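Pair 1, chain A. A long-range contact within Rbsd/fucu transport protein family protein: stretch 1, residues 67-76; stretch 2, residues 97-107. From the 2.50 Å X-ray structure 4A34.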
# COMPACT_ATOMS: atom_id res chain seq x y z
N VAL A 67 -3.75 -25.98 -28.49
CA VAL A 67 -4.18 -24.96 -29.44
C VAL A 67 -3.30 -25.05 -30.67
O VAL A 67 -2.23 -25.66 -30.63
CB VAL A 67 -4.11 -23.50 -28.87
CG1 VAL A 67 -5.04 -23.33 -27.68
CG2 VAL A 67 -2.67 -23.13 -28.49
N ASP A 68 -3.76 -24.44 -31.76
CA ASP A 68 -3.01 -24.42 -33.01
C ASP A 68 -1.73 -23.61 -32.89
O ASP A 68 -0.63 -24.12 -33.17
CB ASP A 68 -3.89 -23.88 -34.15
CG ASP A 68 -4.67 -24.97 -34.86
OD1 ASP A 68 -4.75 -26.11 -34.34
OD2 ASP A 68 -5.20 -24.68 -35.96
N SER A 69 -1.87 -22.36 -32.45
CA SER A 69 -0.74 -21.45 -32.33
C SER A 69 -0.34 -21.22 -30.88
O SER A 69 -1.08 -20.61 -30.10
CB SER A 69 -1.04 -20.13 -33.02
OG SER A 69 0.13 -19.33 -33.07
N SER A 70 0.85 -21.70 -30.52
CA SER A 70 1.41 -21.47 -29.20
C SER A 70 2.44 -20.34 -29.24
O SER A 70 2.89 -19.87 -28.19
CB SER A 70 2.02 -22.75 -28.63
OG SER A 70 3.29 -22.99 -29.20
N ILE A 71 2.82 -19.93 -30.45
CA ILE A 71 3.82 -18.87 -30.66
C ILE A 71 3.32 -17.84 -31.68
O ILE A 71 2.76 -18.21 -32.72
CB ILE A 71 5.18 -19.48 -31.11
CG1 ILE A 71 5.78 -20.35 -30.00
CG2 ILE A 71 6.17 -18.40 -31.50
CD1 ILE A 71 6.69 -21.43 -30.50
N GLN A 72 3.49 -16.56 -31.38
CA GLN A 72 3.10 -15.50 -32.30
C GLN A 72 4.22 -14.50 -32.49
O GLN A 72 4.88 -14.10 -31.53
CB GLN A 72 1.85 -14.75 -31.81
CG GLN A 72 0.55 -15.53 -31.85
CD GLN A 72 0.36 -16.37 -30.61
OE1 GLN A 72 0.30 -15.85 -29.49
NE2 GLN A 72 0.27 -17.68 -30.80
N PHE A 73 4.43 -14.09 -33.74
CA PHE A 73 5.34 -12.98 -34.01
C PHE A 73 4.51 -11.77 -34.41
O PHE A 73 3.29 -11.88 -34.58
CB PHE A 73 6.37 -13.33 -35.08
CG PHE A 73 7.26 -14.50 -34.73
CD1 PHE A 73 7.46 -14.89 -33.42
CD2 PHE A 73 7.93 -15.18 -35.74
CE1 PHE A 73 8.30 -15.98 -33.11
CE2 PHE A 73 8.77 -16.26 -35.44
CZ PHE A 73 8.95 -16.66 -34.13
N MET A 74 5.15 -10.61 -34.53
CA MET A 74 4.46 -9.41 -34.97
C MET A 74 4.81 -9.16 -36.42
O MET A 74 5.97 -8.90 -36.74
CB MET A 74 4.86 -8.21 -34.11
CG MET A 74 4.30 -6.87 -34.61
SD MET A 74 4.91 -5.43 -33.70
CE MET A 74 3.97 -5.56 -32.18
N ASN A 75 3.81 -9.22 -37.30
CA ASN A 75 4.03 -9.04 -38.73
C ASN A 75 4.48 -7.62 -39.09
O ASN A 75 4.16 -6.66 -38.39
CB ASN A 75 2.80 -9.43 -39.54
CG ASN A 75 3.16 -10.09 -40.87
OD1 ASN A 75 4.23 -9.83 -41.44
ND2 ASN A 75 2.28 -10.95 -41.37
N VAL A 76 5.24 -7.51 -40.18
CA VAL A 76 5.73 -6.22 -40.67
C VAL A 76 4.68 -5.44 -41.48
O VAL A 76 3.79 -6.02 -42.08
CB VAL A 76 7.02 -6.40 -41.53
CG1 VAL A 76 8.15 -7.01 -40.70
CG2 VAL A 76 6.75 -7.24 -42.78
N GLY A 97 11.97 -29.06 -29.92
CA GLY A 97 10.94 -30.04 -30.27
C GLY A 97 9.58 -29.47 -30.62
O GLY A 97 8.58 -30.16 -30.50
N THR A 98 9.55 -28.22 -31.07
CA THR A 98 8.28 -27.59 -31.44
C THR A 98 8.15 -27.43 -32.97
O THR A 98 9.00 -26.82 -33.62
CB THR A 98 8.05 -26.24 -30.68
OG1 THR A 98 7.97 -26.50 -29.28
CG2 THR A 98 6.76 -25.57 -31.10
N ASP A 99 7.08 -28.01 -33.51
CA ASP A 99 6.72 -27.87 -34.92
C ASP A 99 6.55 -26.39 -35.24
O ASP A 99 5.79 -25.69 -34.56
CB ASP A 99 5.40 -28.61 -35.19
CG ASP A 99 5.11 -28.83 -36.69
OD1 ASP A 99 5.67 -28.11 -37.55
OD2 ASP A 99 4.30 -29.73 -36.99
N LEU A 100 7.26 -25.91 -36.27
CA LEU A 100 7.17 -24.51 -36.68
C LEU A 100 5.76 -24.11 -37.17
O LEU A 100 5.46 -22.93 -37.31
CB LEU A 100 8.21 -24.18 -37.75
CG LEU A 100 9.70 -24.16 -37.39
CD1 LEU A 100 10.50 -23.69 -38.60
CD2 LEU A 100 10.01 -23.28 -36.19
N LYS A 101 4.92 -25.11 -37.41
CA LYS A 101 3.53 -24.90 -37.81
C LYS A 101 2.71 -24.14 -36.76
O LYS A 101 1.67 -23.56 -37.09
CB LYS A 101 2.86 -26.25 -38.14
N THR A 102 3.18 -24.14 -35.52
CA THR A 102 2.50 -23.45 -34.42
C THR A 102 2.71 -21.93 -34.43
O THR A 102 1.96 -21.20 -33.78
CB THR A 102 2.88 -24.03 -33.03
OG1 THR A 102 1.85 -23.74 -32.08
CG2 THR A 102 4.19 -23.45 -32.54
N ILE A 103 3.73 -21.46 -35.16
CA ILE A 103 3.99 -20.03 -35.28
C ILE A 103 2.94 -19.36 -36.17
O ILE A 103 2.71 -19.81 -37.30
CB ILE A 103 5.40 -19.72 -35.83
CG1 ILE A 103 6.48 -20.22 -34.88
CG2 ILE A 103 5.57 -18.21 -36.09
CD1 ILE A 103 7.89 -20.15 -35.43
N THR A 104 2.30 -18.32 -35.65
CA THR A 104 1.42 -17.47 -36.46
C THR A 104 1.86 -16.02 -36.31
O THR A 104 2.78 -15.72 -35.55
CB THR A 104 -0.09 -17.66 -36.13
OG1 THR A 104 -0.35 -17.25 -34.78
CG2 THR A 104 -0.53 -19.12 -36.31
N TYR A 105 1.24 -15.12 -37.07
CA TYR A 105 1.71 -13.74 -37.16
C TYR A 105 0.55 -12.76 -36.99
O TYR A 105 -0.51 -12.92 -37.60
CB TYR A 105 2.43 -13.51 -38.50
CG TYR A 105 3.58 -14.47 -38.73
CD1 TYR A 105 3.35 -15.75 -39.25
CD2 TYR A 105 4.89 -14.11 -38.43
CE1 TYR A 105 4.40 -16.65 -39.46
CE2 TYR A 105 5.96 -14.99 -38.64
CZ TYR A 105 5.70 -16.27 -39.16
OH TYR A 105 6.74 -17.16 -39.36
N LEU A 106 0.75 -11.75 -36.15
CA LEU A 106 -0.32 -10.83 -35.84
C LEU A 106 -0.01 -9.43 -36.34
O LEU A 106 1.14 -9.00 -36.33
CB LEU A 106 -0.58 -10.80 -34.32
CG LEU A 106 -0.81 -12.08 -33.52
CD1 LEU A 106 -1.12 -11.76 -32.07
CD2 LEU A 106 -1.93 -12.91 -34.09
N ARG A 107 -1.06 -8.73 -36.77
CA ARG A 107 -1.00 -7.31 -37.08
C ARG A 107 -0.57 -6.54 -35.83
O ARG A 107 -1.10 -6.79 -34.75
CB ARG A 107 -2.37 -6.80 -37.52
CG ARG A 107 -2.76 -7.10 -38.96
CD ARG A 107 -4.05 -6.36 -39.36
NE ARG A 107 -5.12 -6.47 -38.35
CZ ARG A 107 -5.62 -5.45 -37.64
NH1 ARG A 107 -5.16 -4.21 -37.82
NH2 ARG A 107 -6.58 -5.66 -36.75

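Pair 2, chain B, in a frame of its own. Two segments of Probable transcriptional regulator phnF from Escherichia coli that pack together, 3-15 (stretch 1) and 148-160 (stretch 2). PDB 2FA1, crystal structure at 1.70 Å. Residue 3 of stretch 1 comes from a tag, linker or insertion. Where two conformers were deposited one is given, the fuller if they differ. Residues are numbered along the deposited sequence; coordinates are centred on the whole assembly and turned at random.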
# COMPACT_ATOMS: atom_id res chain seq x y z
N MET B 3 9.34 0.62 13.02
CA MET B 3 9.86 1.24 11.79
C MET B 3 9.82 2.78 11.78
O MET B 3 8.85 3.40 12.22
CB MET B 3 9.11 0.69 10.54
CG MET B 3 9.30 -0.83 10.34
SD MET B 3 8.31 -1.43 8.94
CE MET B 3 6.74 -1.59 9.62
N ASN B 4 10.88 3.39 11.28
CA ASN B 4 10.82 4.81 11.10
C ASN B 4 9.77 5.12 10.03
O ASN B 4 9.36 4.23 9.29
CB ASN B 4 12.19 5.36 10.73
CG ASN B 4 12.74 4.79 9.45
OD1 ASN B 4 13.30 5.52 8.65
ND2 ASN B 4 12.61 3.49 9.25
N ALA B 5 9.36 6.37 9.97
CA ALA B 5 8.40 6.87 8.94
C ALA B 5 9.17 7.53 7.79
O ALA B 5 10.09 8.27 8.05
CB ALA B 5 7.46 7.82 9.59
N GLN B 6 8.81 7.23 6.52
CA GLN B 6 9.47 7.73 5.32
C GLN B 6 8.81 9.00 4.80
O GLN B 6 9.19 9.53 3.74
CB GLN B 6 9.39 6.71 4.15
CG GLN B 6 10.16 5.43 4.36
CD GLN B 6 10.80 4.91 3.08
OE1 GLN B 6 11.90 4.32 3.13
NE2 GLN B 6 10.12 5.11 1.93
N ALA B 7 7.78 9.44 5.51
CA ALA B 7 7.01 10.59 5.09
C ALA B 7 6.58 11.38 6.31
O ALA B 7 6.50 10.85 7.43
CB ALA B 7 5.80 10.18 4.21
N ARG B 8 6.30 12.65 6.06
CA ARG B 8 5.82 13.61 7.06
C ARG B 8 4.65 13.07 7.83
O ARG B 8 4.70 13.10 9.07
CB ARG B 8 5.48 14.95 6.36
CG ARG B 8 4.93 16.06 7.24
CD ARG B 8 6.01 16.82 8.02
NE ARG B 8 5.46 17.12 9.34
CZ ARG B 8 4.74 18.19 9.63
NH1 ARG B 8 4.55 19.17 8.75
NH2 ARG B 8 4.25 18.31 10.85
N PHE B 9 3.61 12.55 7.15
CA PHE B 9 2.37 12.10 7.83
C PHE B 9 2.15 10.59 7.63
O PHE B 9 2.51 10.10 6.59
CB PHE B 9 1.18 12.83 7.24
CG PHE B 9 1.23 14.33 7.46
CD1 PHE B 9 1.59 15.17 6.42
CD2 PHE B 9 0.99 14.87 8.73
CE1 PHE B 9 1.72 16.57 6.60
CE2 PHE B 9 1.08 16.28 8.92
CZ PHE B 9 1.41 17.10 7.87
N SER B 10 1.51 9.89 8.59
CA SER B 10 1.15 8.43 8.43
C SER B 10 -0.35 8.27 8.43
O SER B 10 -1.04 8.92 9.24
CB SER B 10 1.68 7.54 9.58
OG SER B 10 3.10 7.54 9.63
N GLN B 11 -0.91 7.50 7.50
CA GLN B 11 -2.36 7.21 7.49
C GLN B 11 -2.56 5.69 7.53
O GLN B 11 -1.94 4.96 6.78
CB GLN B 11 -3.13 7.83 6.28
CG GLN B 11 -3.50 9.39 6.34
CD GLN B 11 -4.07 10.01 5.00
OE1 GLN B 11 -4.59 11.15 4.99
NE2 GLN B 11 -4.00 9.25 3.90
N ASN B 12 -3.46 5.23 8.40
CA ASN B 12 -3.80 3.82 8.46
C ASN B 12 -4.53 3.33 7.20
O ASN B 12 -5.58 3.83 6.77
CB ASN B 12 -4.53 3.56 9.80
CG ASN B 12 -4.98 2.12 10.00
OD1 ASN B 12 -5.09 1.30 9.09
ND2 ASN B 12 -5.26 1.80 11.28
N LEU B 13 -3.94 2.34 6.56
CA LEU B 13 -4.45 1.85 5.28
C LEU B 13 -5.84 1.29 5.50
O LEU B 13 -6.68 1.36 4.63
CB LEU B 13 -3.48 0.77 4.70
CG LEU B 13 -3.84 0.20 3.33
CD1 LEU B 13 -3.73 1.29 2.26
CD2 LEU B 13 -2.96 -0.94 3.00
N LEU B 14 -6.11 0.76 6.69
CA LEU B 14 -7.42 0.16 6.91
C LEU B 14 -8.48 1.12 7.47
O LEU B 14 -9.65 0.73 7.55
CB LEU B 14 -7.31 -1.11 7.79
CG LEU B 14 -6.29 -2.13 7.31
CD1 LEU B 14 -5.80 -2.98 8.51
CD2 LEU B 14 -6.89 -2.98 6.15
N ASP B 15 -8.07 2.36 7.80
CA ASP B 15 -9.02 3.46 8.11
C ASP B 15 -9.94 3.62 6.92
O ASP B 15 -9.47 3.69 5.79
CB ASP B 15 -8.36 4.80 8.42
CG ASP B 15 -7.92 4.94 9.88
OD1 ASP B 15 -6.96 5.70 10.15
OD2 ASP B 15 -8.53 4.31 10.78
N LEU B 148 -6.02 9.66 -3.92
CA LEU B 148 -4.74 10.03 -4.55
C LEU B 148 -4.05 10.92 -3.52
O LEU B 148 -4.63 11.89 -3.03
CB LEU B 148 -4.95 10.88 -5.84
CG LEU B 148 -5.73 10.16 -6.94
CD1 LEU B 148 -5.89 11.24 -7.96
CD2 LEU B 148 -4.85 9.09 -7.38
N THR B 149 -2.87 10.46 -3.06
CA THR B 149 -2.13 11.12 -2.00
C THR B 149 -0.72 11.43 -2.40
O THR B 149 -0.01 10.60 -2.91
CB THR B 149 -1.94 10.25 -0.75
OG1 THR B 149 -1.43 8.94 -1.13
CG2 THR B 149 -3.19 10.06 0.06
N ARG B 150 -0.29 12.64 -2.08
CA ARG B 150 1.07 13.04 -2.43
C ARG B 150 2.04 12.11 -1.69
O ARG B 150 2.07 12.01 -0.45
CB ARG B 150 1.29 14.49 -1.87
CG ARG B 150 0.71 15.58 -2.84
CD ARG B 150 1.10 16.97 -2.23
NE ARG B 150 2.57 17.18 -2.21
CZ ARG B 150 3.13 18.40 -2.19
NH1 ARG B 150 2.42 19.52 -2.33
NH2 ARG B 150 4.48 18.51 -2.19
N ALA B 151 2.83 11.37 -2.48
CA ALA B 151 3.69 10.41 -1.85
C ALA B 151 4.87 11.06 -1.14
O ALA B 151 5.52 10.40 -0.31
CB ALA B 151 4.18 9.44 -2.90
N ASP B 152 5.15 12.35 -1.44
CA ASP B 152 6.15 13.02 -0.65
C ASP B 152 5.71 13.43 0.77
O ASP B 152 6.57 13.92 1.54
CB ASP B 152 6.79 14.19 -1.42
CG ASP B 152 5.82 15.30 -1.76
OD1 ASP B 152 4.62 15.06 -1.67
OD2 ASP B 152 6.24 16.42 -2.18
N MET B 153 4.45 13.21 1.14
CA MET B 153 3.89 13.71 2.39
C MET B 153 3.13 12.66 3.22
O MET B 153 2.86 12.80 4.42
CB MET B 153 2.97 14.91 2.07
CG MET B 153 3.70 16.08 1.46
SD MET B 153 4.69 16.95 2.71
CE MET B 153 3.42 17.05 3.91
N ILE B 154 2.76 11.57 2.58
CA ILE B 154 2.00 10.53 3.35
C ILE B 154 2.49 9.13 3.05
O ILE B 154 2.72 8.83 1.86
CB ILE B 154 0.49 10.63 3.04
CG1 ILE B 154 -0.21 11.83 3.71
CG2 ILE B 154 -0.25 9.37 3.58
CD1 ILE B 154 -1.60 12.16 3.09
N GLU B 155 2.70 8.32 4.13
CA GLU B 155 2.98 6.89 4.05
C GLU B 155 1.82 6.14 4.71
O GLU B 155 1.16 6.66 5.64
CB GLU B 155 4.36 6.63 4.73
CG GLU B 155 4.63 5.16 5.13
CD GLU B 155 6.07 4.96 5.60
OE1 GLU B 155 6.41 5.58 6.63
OE2 GLU B 155 6.86 4.17 4.99
N PHE B 156 1.49 4.96 4.21
CA PHE B 156 0.39 4.18 4.78
C PHE B 156 0.92 3.16 5.72
O PHE B 156 1.97 2.59 5.47
CB PHE B 156 -0.42 3.48 3.70
CG PHE B 156 -1.30 4.43 2.89
CD1 PHE B 156 -2.53 4.80 3.40
CD2 PHE B 156 -0.89 4.89 1.63
CE1 PHE B 156 -3.34 5.75 2.66
CE2 PHE B 156 -1.67 5.79 0.89
CZ PHE B 156 -2.90 6.20 1.40
N THR B 157 0.14 2.88 6.78
CA THR B 157 0.59 1.86 7.74
C THR B 157 -0.50 0.80 7.87
O THR B 157 -1.67 1.09 7.65
CB THR B 157 0.87 2.47 9.16
OG1 THR B 157 -0.31 3.11 9.62
CG2 THR B 157 2.00 3.49 9.06
N MET B 158 -0.14 -0.40 8.30
CA MET B 158 -1.19 -1.39 8.57
C MET B 158 -0.71 -2.26 9.72
O MET B 158 0.49 -2.60 9.79
CB MET B 158 -1.53 -2.18 7.29
CG MET B 158 -2.27 -3.48 7.48
SD MET B 158 -2.81 -4.01 5.87
CE MET B 158 -1.34 -3.55 4.95
N GLU B 159 -1.60 -2.51 10.67
CA GLU B 159 -1.26 -3.39 11.82
C GLU B 159 -1.93 -4.70 11.54
O GLU B 159 -3.09 -4.76 11.04
CB GLU B 159 -1.84 -2.83 13.12
CG GLU B 159 -1.26 -1.49 13.51
CD GLU B 159 0.10 -1.63 14.08
OE1 GLU B 159 0.39 -2.75 14.56
OE2 GLU B 159 0.87 -0.64 14.03
N HIS B 160 -1.23 -5.78 11.85
CA HIS B 160 -1.79 -7.06 11.58
C HIS B 160 -2.18 -7.77 12.87
O HIS B 160 -1.74 -7.43 13.97
CB HIS B 160 -0.80 -7.85 10.78
CG HIS B 160 -0.40 -7.14 9.52
ND1 HIS B 160 -1.17 -7.19 8.38
CD2 HIS B 160 0.66 -6.35 9.25
CE1 HIS B 160 -0.58 -6.48 7.43
NE2 HIS B 160 0.54 -5.95 7.94
OXT HIS B 160 -3.00 -8.67 12.79
O HOH W 1 8.32 10.09 0.75

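The sharpest difference lies where the two stretches first meet. Pair 1 opens with a cluster of hydroxyls: A:Thr102 OG1 donates to A:Asp68 O (2.7 Å) and accepts from A:Ser70 N (2.8 Å), while A:Ser69 OG donates to A:Thr102 O (2.7 Å). Pair 2 puts B:Met153 at the position of A:Thr102, and its CE lies at the edge of the B:Phe9 ring, 3.2 Å from CE1. Here the entrance is held by the backbone instead, B:Phe9 N donating to B:Met153 O at 2.8 Å.

Fourteen residues superpose at 0.8 Å, entrance included, most loosely at A:Thr102 and B:Met153. In each pair two parallel strands approach to 4.6 Å, with crossing angles of -36° in pair 1 and -40° in pair 2. The same ladder recurs. A:Ile71 O accepts from A:Thr104 N (3.0 Å), as B:Phe9 O does from B:Glu155 N (3.0 Å); A:Phe73 N donates to A:Thr104 O (2.9 Å), as B:Gln11 N does to B:Glu155 O (2.9 Å). A:Phe73 O also accepts from A:Leu106 N (3.0 Å) and B:Gln11 O from B:Thr157 N (2.9 Å), each thus reaching two residues across the gap, as parallel pairing requires. The last rung closes on A:Asn75 N to A:Leu106 O and B:Leu13 N to B:Thr157 O, both 2.8 Å.

On the face carrying A:Ile71 and A:Phe73, matched by B:Phe9 and B:Gln11, isoleucine occurs at both A:Ile103 and B:Ile154. In pair 1 A:Ile103 CG2 sits over the face of the A:Phe73 ring, 4.0 Å from its centroid, and A:Phe73 CD2 lies 3.5 Å from A:Tyr105 CE2, the rings meeting obliquely. Pair 2 fills the A:Phe73 position with B:Gln11, whose extended chain brings OE1 within 3.7 Å of B:Ile154 CD1 and NE2 within 3.8 Å of B:Phe156 CE1. A long amide thus occupies the place of a ring, the side-chain centres only 0.6 Å apart.

The other face holds the second lesson. A:Thr104 is short, and its OG1 lies 2.7 Å from A:Ser69 OG. B:Glu155 replaces it with a longer reach: B:Ala7, matching A:Ser69, offers only a methyl, with CB 3.9 Å from B:Glu155 CB, and the carboxylate extends to take B:Gln6 N on OE1 at 2.9 Å.

The rule for design is to fix the ladder first; the same backbone then accepts either short hydroxyls or one long acid beside a small neighbour.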